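Local coordinates for protein polyketide synthase (Lyngbya majuscula 19L, PDB 3QIT) that acts as a decarboxylating thioesterase in the biosynthesis of curacin A, releasing the product with a terminal alkene, at residues F11-C17 / F62-S68; P27-C31 / V88-P93; A106-T110 / L123-L128. All coordinates share one frame; numbering follows the deposited sequence.

Contact 1: residues F11-C17 / F62-S68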
ATOM      1  N   PHE B  11     -13.810  -3.230   8.848  1.00 15.32           N
ATOM      2  CA  PHE B  11     -12.798  -2.186   8.670  1.00 15.06           C
ATOM      3  C   PHE B  11     -12.478  -2.116   7.199  1.00 17.43           C
ATOM      4  O   PHE B  11     -12.081  -3.115   6.606  1.00 17.01           O
ATOM      5  CB  PHE B  11     -11.515  -2.513   9.464  1.00 16.62           C
ATOM      6  CG  PHE B  11     -10.419  -1.494   9.279  1.00 19.31           C
ATOM      7  CD1 PHE B  11     -10.635  -0.171   9.631  1.00 21.84           C
ATOM      8  CD2 PHE B  11      -9.180  -1.861   8.761  1.00 17.24           C
ATOM      9  CE1 PHE B  11      -9.628   0.802   9.457  1.00 22.47           C
ATOM     10  CE2 PHE B  11      -8.147  -0.883   8.589  1.00 20.83           C
ATOM     11  CZ  PHE B  11      -8.385   0.427   8.940  1.00 25.17           C
ATOM     12  N   GLY B  12     -12.622  -0.917   6.631  1.00 18.88           N
ATOM     13  CA  GLY B  12     -12.213  -0.651   5.245  1.00 23.06           C
ATOM     14  C   GLY B  12     -12.921  -1.522   4.215  1.00 21.46           C
ATOM     15  O   GLY B  12     -12.362  -1.818   3.165  1.00 21.92           O
ATOM     16  N   GLY B  13     -14.139  -1.963   4.525  1.00 18.55           N
ATOM     17  CA  GLY B  13     -14.879  -2.825   3.615  1.00 23.67           C
ATOM     18  C   GLY B  13     -14.531  -4.288   3.769  1.00 22.71           C
ATOM     19  O   GLY B  13     -14.960  -5.117   2.977  1.00 23.98           O
ATOM     20  N   ASN B  14     -13.769  -4.611   4.812  1.00 18.59           N
ATOM     21  CA  ASN B  14     -13.290  -5.975   5.013  1.00 17.82           C
ATOM     22  C   ASN B  14     -13.661  -6.419   6.419  1.00 18.90           C
ATOM     23  O   ASN B  14     -14.217  -5.638   7.180  1.00 18.52           O
ATOM     24  CB  ASN B  14     -11.783  -6.002   4.849  1.00 19.00           C
ATOM     25  CG  ASN B  14     -11.360  -5.751   3.427  1.00 22.20           C
ATOM     26  OD1 ASN B  14     -11.545  -6.599   2.579  1.00 23.69           O
ATOM     27  ND2 ASN B  14     -10.770  -4.587   3.167  1.00 25.61           N
ATOM     28  N   GLN B  15     -13.373  -7.671   6.749  1.00 15.52           N
ATOM     29  CA  GLN B  15     -13.742  -8.180   8.087  1.00 14.32           C
ATOM     30  C   GLN B  15     -12.497  -8.617   8.814  1.00 14.74           C
ATOM     31  O   GLN B  15     -11.682  -9.381   8.281  1.00 16.77           O
ATOM     32  CB  GLN B  15     -14.709  -9.353   7.929  1.00 16.04           C
ATOM     33  CG  GLN B  15     -16.043  -8.945   7.284  1.00 19.76           C
ATOM     34  CD  GLN B  15     -16.904  -8.129   8.225  1.00 29.94           C
ATOM     35  OE1 GLN B  15     -16.872  -8.339   9.431  1.00 30.79           O
ATOM     36  NE2 GLN B  15     -17.680  -7.185   7.674  1.00 31.06           N
ATOM     37  N   ILE B  16     -12.350  -8.146  10.049  1.00 14.46           N
ATOM     38  CA  ILE B  16     -11.233  -8.583  10.893  1.00 13.25           C
ATOM     39  C   ILE B  16     -11.778  -9.628  11.868  1.00 14.26           C
ATOM     40  O   ILE B  16     -12.681  -9.330  12.619  1.00 16.25           O
ATOM     41  CB  ILE B  16     -10.690  -7.404  11.719  1.00 14.19           C
ATOM     42  CG1 ILE B  16     -10.139  -6.305  10.792  1.00 16.38           C
ATOM     43  CG2 ILE B  16      -9.565  -7.898  12.689  1.00 16.37           C
ATOM     44  CD1 ILE B  16      -9.851  -4.987  11.538  1.00 17.03           C
ATOM     45  N   CYS B  17     -11.175 -10.811  11.904  1.00 14.38           N
ATOM     46  CA  CYS B  17     -11.551 -11.806  12.920  1.00 15.04           C
ATOM     47  C   CYS B  17     -10.718 -11.575  14.177  1.00 16.31           C
ATOM     48  O   CYS B  17      -9.478 -11.570  14.106  1.00 13.98           O
ATOM     49  CB  CYS B  17     -11.273 -13.230  12.416  1.00 15.10           C
ATOM     50  SG  CYS B  17     -11.832 -14.466  13.671  1.00 19.02           S
ATOM     51  N   PHE B  62      -5.103  -9.342   7.996  1.00 12.65           N
ATOM     52  CA  PHE B  62      -5.830  -9.531   6.721  1.00 11.02           C
ATOM     53  C   PHE B  62      -5.118 -10.564   5.861  1.00 13.36           C
ATOM     54  O   PHE B  62      -3.881 -10.658   5.872  1.00 14.27           O
ATOM     55  CB  PHE B  62      -5.969  -8.225   5.932  1.00 12.85           C
ATOM     56  CG  PHE B  62      -7.026  -7.277   6.484  1.00 12.19           C
ATOM     57  CD1 PHE B  62      -8.332  -7.709   6.717  1.00 15.25           C
ATOM     58  CD2 PHE B  62      -6.700  -5.957   6.731  1.00 13.00           C
ATOM     59  CE1 PHE B  62      -9.316  -6.794   7.247  1.00 13.33           C
ATOM     60  CE2 PHE B  62      -7.653  -5.053   7.229  1.00 14.42           C
ATOM     61  CZ  PHE B  62      -8.960  -5.476   7.488  1.00 18.59           C
ATOM     62  N   GLY B  63      -5.908 -11.379   5.169  1.00 13.16           N
ATOM     63  CA  GLY B  63      -5.377 -12.489   4.381  1.00 16.66           C
ATOM     64  C   GLY B  63      -4.981 -13.740   5.158  1.00 14.96           C
ATOM     65  O   GLY B  63      -4.576 -14.727   4.556  1.00 15.96           O
ATOM     66  N   HIS B  64      -5.089 -13.701   6.489  1.00 12.46           N
ATOM     67  CA  HIS B  64      -4.670 -14.817   7.350  1.00 12.79           C
ATOM     68  C   HIS B  64      -5.884 -15.314   8.118  1.00 15.10           C
ATOM     69  O   HIS B  64      -6.844 -14.571   8.328  1.00 13.71           O
ATOM     70  CB  HIS B  64      -3.661 -14.336   8.404  1.00 11.48           C
ATOM     71  CG  HIS B  64      -2.331 -13.922   7.840  1.00 11.50           C
ATOM     72  ND1 HIS B  64      -2.142 -12.759   7.119  1.00 13.90           N
ATOM     73  CD2 HIS B  64      -1.118 -14.512   7.929  1.00 14.94           C
ATOM     74  CE1 HIS B  64      -0.866 -12.653   6.781  1.00 16.33           C
ATOM     75  NE2 HIS B  64      -0.223 -13.713   7.247  1.00 16.48           N
ATOM     76  N   GLY B  65      -5.847 -16.572   8.531  1.00 13.56           N
ATOM     77  CA  GLY B  65      -6.868 -17.115   9.451  1.00 14.35           C
ATOM     78  C   GLY B  65      -8.262 -16.962   8.874  1.00 14.80           C
ATOM     79  O   GLY B  65      -8.500 -17.332   7.727  1.00 16.47           O
ATOM     80  N   ARG B  66      -9.157 -16.349   9.639  1.00 13.66           N
ATOM     81  CA  ARG B  66     -10.524 -16.061   9.170  1.00 14.79           C
ATOM     82  C   ARG B  66     -10.805 -14.602   8.807  1.00 17.68           C
ATOM     83  O   ARG B  66     -11.951 -14.247   8.502  1.00 15.52           O
ATOM     84  CB  ARG B  66     -11.542 -16.554  10.228  1.00 15.83           C
ATOM     85  CG  ARG B  66     -11.543 -18.069  10.456  1.00 20.69           C
ATOM     86  CD  ARG B  66     -12.246 -18.796   9.311  1.00 19.10           C
ATOM     87  NE  ARG B  66     -12.073 -20.250   9.356  1.00 18.60           N
ATOM     88  CZ  ARG B  66     -12.834 -21.097  10.049  1.00 18.82           C
ATOM     89  NH1 ARG B  66     -13.826 -20.651  10.824  1.00 17.82           N
ATOM     90  NH2 ARG B  66     -12.610 -22.396   9.960  1.00 15.89           N
ATOM     91  N   SER B  67      -9.766 -13.749   8.789  1.00 15.56           N
ATOM     92  CA  SER B  67      -9.968 -12.384   8.321  1.00 14.05           C
ATOM     93  C   SER B  67     -10.104 -12.343   6.787  1.00 14.19           C
ATOM     94  O   SER B  67      -9.647 -13.257   6.089  1.00 16.51           O
ATOM     95  CB  SER B  67      -8.835 -11.440   8.752  1.00 11.32           C
ATOM     96  OG  SER B  67      -8.951 -11.128  10.126  1.00 12.42           O
ATOM     97  N   SER B  68     -10.749 -11.290   6.285  1.00 14.83           N
ATOM     98  CA  SER B  68     -10.926 -11.119   4.828  1.00 17.08           C
ATOM     99  C   SER B  68      -9.632 -11.178   4.060  1.00 16.01           C
ATOM    100  O   SER B  68      -8.578 -10.747   4.542  1.00 16.54           O
ATOM    101  CB  SER B  68     -11.548  -9.747   4.518  1.00 19.53           C
ATOM    102  OG  SER B  68     -12.802  -9.676   5.087  1.00 22.28           O
TER
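S67 and S68 fasten the loop after strand 55-59 to the start of strand 14-21 through three hydrogen bonds, beside the type I' hairpin turn F11 to N14. Two bonds join S68 to Q15. Q15 N gives its hydrogen to S68 OG at 2.7 Å, and S68 N returns one to Q15 O at 2.9 Å. S68 OG stands anti to its own carbonyl carbon (chi1 -63°), which turns it to Q15 N. The third bond runs from C17 N to S67 OG at 2.9 Å and is nearly straight (168°). S67 OG also bonds to D60 O, so it is gripped twice.

The F62 ring packs beside these bonds, at N14, I16 and F11. Its CE1 meets N14 CB at 3.5 Å, and its CZ meets I16 CG1 at 3.6 Å. F11 comes to the ring's edge, with F11 CD2 3.8 Å from F62 CZ. M72 of the second subunit packs on F11, N14 and F62, which places this corner at the dimer contact. Near the far end, C17 SG lies 4.0 Å from R66 CB.

Two strand amides thus end on serine hydroxyls, and the loop is probably held to the strand by side chains as much as by backbone.

Contact 2: residues P27-C31 / V88-P93; sequences PVVLC and VIQELP
L30 meets the end of helix 78-91 with both of its methyls. Its CD2 touches I89 CG1 at 3.7 Å, the two side chains crossing at about a right angle. On the other branch, L30 CD1 reaches V88 CG1 at 4.2 Å. L30 CG is anti to the backbone N (chi1 174°), which carries the fork out from the strand to the helix. Two residues earlier, V28 meets L92 and P93, just past the helix. V28 CG1 lies 4.0 Å from L92 CD1, and V28 CG2 lies 4.2 Å from P93 CD. L92 CD1 also approaches L30 CD2 at 4.2 Å, so the L92 tip is shared by both strand residues.

This is sheet-to-helix packing of the alpha/beta hydrolase fold. Alternate residues of strand 28-32 face the helix, while V29 points away, toward the opposite face of the sheet.

The next shell fixes both partners. L92 N bonds to I89 O at 3.0 Å as the helix ends, and L92 and P93 then lie against V28. On the strand side, V28 and L30 share backbone hydrogen bonds with L98 of strand 97-102, and V29 bonds to R55 and V57 of strand 55-59. L92 also rests on L97, and L30 on L99. Farther out, I89 touches K119, and E91 makes a salt bridge with R87 on the outer side of the helix.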
ATOM      1  N   PRO B  27      -8.378  -7.450  32.091  1.00 25.64           N
ATOM      2  CA  PRO B  27      -7.346  -6.661  31.403  1.00 22.75           C
ATOM      3  C   PRO B  27      -6.854  -7.375  30.160  1.00 20.48           C
ATOM      4  O   PRO B  27      -6.724  -8.598  30.166  1.00 21.16           O
ATOM      5  CB  PRO B  27      -6.201  -6.570  32.428  1.00 25.71           C
ATOM      6  CG  PRO B  27      -6.829  -6.837  33.743  1.00 30.97           C
ATOM      7  CD  PRO B  27      -8.083  -7.627  33.525  1.00 28.60           C
ATOM      8  N   VAL B  28      -6.554  -6.599  29.121  1.00 21.37           N
ATOM      9  CA  VAL B  28      -6.282  -7.165  27.797  1.00 22.08           C
ATOM     10  C   VAL B  28      -4.807  -7.486  27.570  1.00 19.52           C
ATOM     11  O   VAL B  28      -3.926  -6.681  27.876  1.00 18.44           O
ATOM     12  CB  VAL B  28      -6.796  -6.219  26.682  1.00 19.02           C
ATOM     13  CG1 VAL B  28      -6.292  -6.697  25.280  1.00 16.16           C
ATOM     14  CG2 VAL B  28      -8.330  -6.116  26.733  1.00 23.23           C
ATOM     15  N   VAL B  29      -4.560  -8.656  26.985  1.00 16.80           N
ATOM     16  CA  VAL B  29      -3.275  -8.963  26.358  1.00 14.27           C
ATOM     17  C   VAL B  29      -3.550  -9.053  24.863  1.00 16.94           C
ATOM     18  O   VAL B  29      -4.288  -9.929  24.420  1.00 15.79           O
ATOM     19  CB  VAL B  29      -2.668 -10.283  26.855  1.00 15.62           C
ATOM     20  CG1 VAL B  29      -1.290 -10.568  26.214  1.00 15.94           C
ATOM     21  CG2 VAL B  29      -2.485 -10.243  28.399  1.00 14.69           C
ATOM     22  N   LEU B  30      -2.967  -8.134  24.111  1.00 13.78           N
ATOM     23  CA  LEU B  30      -3.162  -8.101  22.660  1.00 15.25           C
ATOM     24  C   LEU B  30      -1.939  -8.768  22.001  1.00 17.29           C
ATOM     25  O   LEU B  30      -0.812  -8.314  22.187  1.00 17.51           O
ATOM     26  CB  LEU B  30      -3.347  -6.658  22.190  1.00 15.89           C
ATOM     27  CG  LEU B  30      -3.416  -6.408  20.666  1.00 15.94           C
ATOM     28  CD1 LEU B  30      -4.604  -7.161  20.077  1.00 17.86           C
ATOM     29  CD2 LEU B  30      -3.587  -4.923  20.435  1.00 15.31           C
ATOM     30  N   CYS B  31      -2.176  -9.830  21.224  1.00 14.50           N
ATOM     31  CA  CYS B  31      -1.105 -10.657  20.632  1.00 11.29           C
ATOM     32  C   CYS B  31      -1.186 -10.566  19.098  1.00 12.76           C
ATOM     33  O   CYS B  31      -2.253 -10.782  18.521  1.00 15.25           O
ATOM     34  CB  CYS B  31      -1.283 -12.127  20.991  1.00 12.70           C
ATOM     35  SG  CYS B  31      -1.290 -12.422  22.794  1.00 20.27           S
ATOM     36  N   VAL B  88      -8.069  -2.221  15.715  1.00 18.49           N
ATOM     37  CA  VAL B  88      -8.359  -3.190  16.771  1.00 18.22           C
ATOM     38  C   VAL B  88      -8.180  -2.537  18.150  1.00 19.06           C
ATOM     39  O   VAL B  88      -9.032  -2.697  19.035  1.00 23.07           O
ATOM     40  CB  VAL B  88      -7.443  -4.446  16.671  1.00 18.80           C
ATOM     41  CG1 VAL B  88      -7.652  -5.326  17.896  1.00 18.62           C
ATOM     42  CG2 VAL B  88      -7.758  -5.251  15.389  1.00 17.19           C
ATOM     43  N   ILE B  89      -7.107  -1.772  18.312  1.00 19.92           N
ATOM     44  CA  ILE B  89      -6.874  -1.065  19.590  1.00 21.77           C
ATOM     45  C   ILE B  89      -8.007  -0.098  19.905  1.00 27.89           C
ATOM     46  O   ILE B  89      -8.483  -0.028  21.057  1.00 25.11           O
ATOM     47  CB  ILE B  89      -5.521  -0.362  19.611  1.00 22.00           C
ATOM     48  CG1 ILE B  89      -4.421  -1.414  19.651  1.00 23.75           C
ATOM     49  CG2 ILE B  89      -5.393   0.552  20.869  1.00 23.85           C
ATOM     50  CD1 ILE B  89      -3.053  -0.904  19.242  1.00 27.03           C
ATOM     51  N   GLN B  90      -8.470   0.622  18.884  1.00 24.48           N
ATOM     52  CA  GLN B  90      -9.576   1.561  19.067  1.00 30.51           C
ATOM     53  C   GLN B  90     -10.841   0.850  19.545  1.00 27.84           C
ATOM     54  O   GLN B  90     -11.692   1.453  20.198  1.00 34.79           O
ATOM     55  CB  GLN B  90      -9.879   2.371  17.788  1.00 34.60           C
ATOM     56  CG  GLN B  90      -8.705   3.151  17.157  1.00 42.03           C
ATOM     57  CD  GLN B  90      -7.797   3.881  18.147  1.00 49.04           C
ATOM     58  OE1 GLN B  90      -8.248   4.740  18.915  1.00 52.78           O
ATOM     59  NE2 GLN B  90      -6.498   3.559  18.107  1.00 50.28           N
ATOM     60  N   GLU B  91     -10.949  -0.437  19.239  1.00 26.98           N
ATOM     61  CA  GLU B  91     -12.110  -1.236  19.615  1.00 28.07           C
ATOM     62  C   GLU B  91     -12.016  -1.760  21.054  1.00 30.46           C
ATOM     63  O   GLU B  91     -13.032  -2.106  21.657  1.00 34.50           O
ATOM     64  CB  GLU B  91     -12.304  -2.387  18.617  1.00 31.14           C
ATOM     65  CG  GLU B  91     -13.666  -3.087  18.663  1.00 41.55           C
ATOM     66  CD  GLU B  91     -14.826  -2.246  18.132  1.00 43.41           C
ATOM     67  OE1 GLU B  91     -14.613  -1.107  17.650  1.00 41.16           O
ATOM     68  OE2 GLU B  91     -15.972  -2.740  18.216  1.00 49.27           O
ATOM     69  N   LEU B  92     -10.801  -1.820  21.594  1.00 23.62           N
ATOM     70  CA  LEU B  92     -10.569  -2.359  22.935  1.00 21.61           C
ATOM     71  C   LEU B  92     -10.791  -1.282  23.988  1.00 25.98           C
ATOM     72  O   LEU B  92     -10.865  -0.094  23.644  1.00 27.00           O
ATOM     73  CB  LEU B  92      -9.150  -2.971  23.036  1.00 23.07           C
ATOM     74  CG  LEU B  92      -8.919  -4.151  22.082  1.00 23.89           C
ATOM     75  CD1 LEU B  92      -7.448  -4.613  22.117  1.00 25.03           C
ATOM     76  CD2 LEU B  92      -9.868  -5.326  22.382  1.00 24.69           C
ATOM     77  N   PRO B  93     -10.941  -1.688  25.263  1.00 27.81           N
ATOM     78  CA  PRO B  93     -11.127  -0.708  26.340  1.00 30.36           C
ATOM     79  C   PRO B  93     -10.006   0.318  26.385  1.00 30.86           C
ATOM     80  O   PRO B  93      -8.877   0.024  25.979  1.00 26.72           O
ATOM     81  CB  PRO B  93     -11.106  -1.571  27.600  1.00 33.78           C
ATOM     82  CG  PRO B  93     -11.675  -2.872  27.153  1.00 32.20           C
ATOM     83  CD  PRO B  93     -11.118  -3.070  25.752  1.00 27.97           C
TER

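Contact 3: residues A106-T110 / L123-L128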
ATOM      1  N   ALA B 106       6.007  -8.911  15.920  1.00 14.98           N
ATOM      2  CA  ALA B 106       6.816  -8.102  16.830  1.00 14.94           C
ATOM      3  C   ALA B 106       7.215  -6.790  16.164  1.00 16.64           C
ATOM      4  O   ALA B 106       7.199  -5.736  16.798  1.00 15.76           O
ATOM      5  CB  ALA B 106       8.062  -8.881  17.268  1.00 16.13           C
ATOM      6  N   MET B 107       7.560  -6.848  14.872  1.00 14.87           N
ATOM      7  CA  MET B 107       7.858  -5.631  14.097  1.00 16.36           C
ATOM      8  C   MET B 107       6.618  -4.730  14.098  1.00 18.61           C
ATOM      9  O   MET B 107       6.716  -3.556  14.393  1.00 18.02           O
ATOM     10  CB  MET B 107       8.258  -5.966  12.642  1.00 17.90           C
ATOM     11  CG  MET B 107       8.569  -4.736  11.794  1.00 25.62           C
ATOM     12  SD  MET B 107       7.099  -3.910  11.115  1.00 32.21           S
ATOM     13  CE  MET B 107       6.477  -5.109   9.925  1.00 29.92           C
ATOM     14  N   LEU B 108       5.449  -5.301  13.810  1.00 17.22           N
ATOM     15  CA  LEU B 108       4.209  -4.503  13.820  1.00 16.78           C
ATOM     16  C   LEU B 108       3.903  -3.916  15.194  1.00 18.12           C
ATOM     17  O   LEU B 108       3.459  -2.766  15.304  1.00 18.49           O
ATOM     18  CB  LEU B 108       3.003  -5.287  13.282  1.00 16.81           C
ATOM     19  CG  LEU B 108       3.127  -5.613  11.781  1.00 18.23           C
ATOM     20  CD1 LEU B 108       2.153  -6.772  11.422  1.00 18.73           C
ATOM     21  CD2 LEU B 108       2.842  -4.390  10.919  1.00 19.38           C
ATOM     22  N   ALA B 109       4.152  -4.715  16.221  1.00 16.06           N
ATOM     23  CA  ALA B 109       3.963  -4.278  17.594  1.00 16.78           C
ATOM     24  C   ALA B 109       4.864  -3.098  17.909  1.00 17.63           C
ATOM     25  O   ALA B 109       4.418  -2.152  18.556  1.00 17.05           O
ATOM     26  CB  ALA B 109       4.216  -5.425  18.558  1.00 19.72           C
ATOM     27  N   THR B 110       6.120  -3.128  17.457  1.00 16.59           N
ATOM     28  CA  THR B 110       7.016  -1.980  17.717  0.50 18.22           C
ATOM     29  C   THR B 110       6.501  -0.704  17.050  1.00 19.33           C
ATOM     30  O   THR B 110       6.600   0.396  17.607  1.00 19.33           O
ATOM     31  CB  THR B 110       8.510  -2.195  17.301  0.50 18.09           C
ATOM     32  OG1 THR B 110       8.633  -2.342  15.879  0.50 15.70           O
ATOM     33  CG2 THR B 110       9.110  -3.398  17.995  0.50 19.63           C
ATOM     34  N   LEU B 123       5.451  -3.692  26.334  1.00 18.19           N
ATOM     35  CA  LEU B 123       5.647  -4.191  24.984  1.00 16.85           C
ATOM     36  C   LEU B 123       6.527  -5.421  25.061  1.00 19.19           C
ATOM     37  O   LEU B 123       7.666  -5.338  25.531  1.00 21.23           O
ATOM     38  CB  LEU B 123       6.335  -3.113  24.151  1.00 17.22           C
ATOM     39  CG  LEU B 123       6.616  -3.400  22.690  1.00 18.54           C
ATOM     40  CD1 LEU B 123       5.300  -3.610  21.866  1.00 18.32           C
ATOM     41  CD2 LEU B 123       7.479  -2.254  22.078  1.00 19.22           C
ATOM     42  N   ILE B 124       6.007  -6.556  24.601  1.00 17.34           N
ATOM     43  CA  ILE B 124       6.724  -7.839  24.695  1.00 16.30           C
ATOM     44  C   ILE B 124       7.016  -8.283  23.262  1.00 17.03           C
ATOM     45  O   ILE B 124       6.086  -8.601  22.498  1.00 16.65           O
ATOM     46  CB  ILE B 124       5.894  -8.901  25.455  1.00 17.26           C
ATOM     47  CG1 ILE B 124       5.661  -8.399  26.890  1.00 19.55           C
ATOM     48  CG2 ILE B 124       6.659 -10.239  25.492  1.00 17.95           C
ATOM     49  CD1 ILE B 124       4.446  -8.921  27.542  1.00 34.28           C
ATOM     50  N   LEU B 125       8.305  -8.270  22.906  1.00 15.84           N
ATOM     51  CA  LEU B 125       8.733  -8.494  21.523  1.00 12.74           C
ATOM     52  C   LEU B 125       9.385  -9.855  21.418  1.00 16.36           C
ATOM     53  O   LEU B 125      10.497 -10.047  21.892  1.00 18.58           O
ATOM     54  CB  LEU B 125       9.696  -7.370  21.081  1.00 14.21           C
ATOM     55  CG  LEU B 125       9.057  -5.989  21.225  1.00 18.32           C
ATOM     56  CD1 LEU B 125      10.100  -4.908  20.933  1.00 16.74           C
ATOM     57  CD2 LEU B 125       7.842  -5.850  20.293  1.00 16.62           C
ATOM     58  N   VAL B 126       8.660 -10.817  20.843  1.00 15.95           N
ATOM     59  CA  VAL B 126       9.165 -12.188  20.786  1.00 15.85           C
ATOM     60  C   VAL B 126       9.783 -12.414  19.428  1.00 19.44           C
ATOM     61  O   VAL B 126       9.094 -12.300  18.405  1.00 16.68           O
ATOM     62  CB  VAL B 126       8.046 -13.222  21.030  1.00 16.00           C
ATOM     63  CG1 VAL B 126       8.618 -14.648  21.086  1.00 19.82           C
ATOM     64  CG2 VAL B 126       7.346 -12.913  22.352  1.00 19.56           C
ATOM     65  N   GLU B 127      11.094 -12.662  19.426  1.00 17.06           N
ATOM     66  CA  GLU B 127      11.853 -12.911  18.187  1.00 20.42           C
ATOM     67  C   GLU B 127      11.719 -11.772  17.184  1.00 20.30           C
ATOM     68  O   GLU B 127      11.282 -11.951  16.029  1.00 21.15           O
ATOM     69  CB  GLU B 127      11.467 -14.266  17.598  1.00 19.93           C
ATOM     70  CG  GLU B 127      12.046 -15.428  18.434  1.00 22.16           C
ATOM     71  CD  GLU B 127      13.486 -15.715  18.077  1.00 24.59           C
ATOM     72  OE1 GLU B 127      13.730 -16.006  16.875  1.00 25.91           O
ATOM     73  OE2 GLU B 127      14.375 -15.638  18.970  1.00 22.35           O
ATOM     74  N   LEU B 128      12.120 -10.590  17.632  1.00 19.63           N
ATOM     75  CA  LEU B 128      12.084  -9.389  16.816  1.00 20.58           C
ATOM     76  C   LEU B 128      13.146  -9.478  15.736  1.00 19.31           C
ATOM     77  O   LEU B 128      14.306  -9.686  16.040  1.00 20.87           O
ATOM     78  CB  LEU B 128      12.345  -8.158  17.701  1.00 19.23           C
ATOM     79  CG  LEU B 128      12.333  -6.828  16.947  1.00 18.95           C
ATOM     80  CD1 LEU B 128      10.887  -6.395  16.615  1.00 22.33           C
ATOM     81  CD2 LEU B 128      13.082  -5.763  17.765  1.00 18.30           C
TER
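The side chain of L125 reaches to helix segment 106-110 and touches A106, A109 and T110. Its CB is 4.4 Å from A106 CB. From there CG stands anti to the carbonyl carbon (chi1 -57°), which brings the end of the side chain toward the helix. In the T110 conformer given, CG lies 4.1 Å from T110 CG2. CD2 reaches A106 O at 3.6 Å and A109 CB at 4.0 Å, so it rests between two small residues. CD1 leads to T110 CG2, and the side chains cross at about a right angle. T110 was modelled in two conformers, so that crossing and its closeness are doubtful. Replacing L125 by alanine would probably open a gap over A106 and A109, because the methyls that cover them would be gone.

L123 and L128 extend the contact along the strand and beyond it. L123 CD1 meets A109 CB at 3.9 Å, and L128 CD1 meets A106 CB at 3.8 Å. A106 CB also lies 3.7 Å from V126 O. A106 and A109 are small, consistent with the leucines' close approach.

The axes of segments 106-110 and 123-126 approach to 8.1 Å and run roughly antiparallel, at 153°. They belong to the beta-alpha-beta unit of strand 97-102, helix 104-115 and strand 120-126. E127, just past the strand, bonds to H269 ND1 and is probably the acid of a Ser-His-Glu triad. Strands 97-102 and 234-239 flank strand 120-126, and helix 220-229 packs on T110 and L128.

All three contacts reach the same mixed sheet. Contacts 1 and 2 have centres about 17 Å apart and touch where I16 CG2 meets V88 CG2 at 4.2 Å. They share helix 78-91: contact 2 uses its C-terminal part, while F11, I16 and F62 of contact 1 pack on earlier turns. Contact 3 lies farther along the sheet. Its centre is about 16 Å from contact 2, with nearest atoms about 6 Å apart, and about 21 Å from contact 1. Strand 97-102 lies between strands 28-32 and 120-126, and so joins contacts 2 and 3. Of the three, contact 3 carries E127, which with S103 and H269 probably forms the catalytic triad.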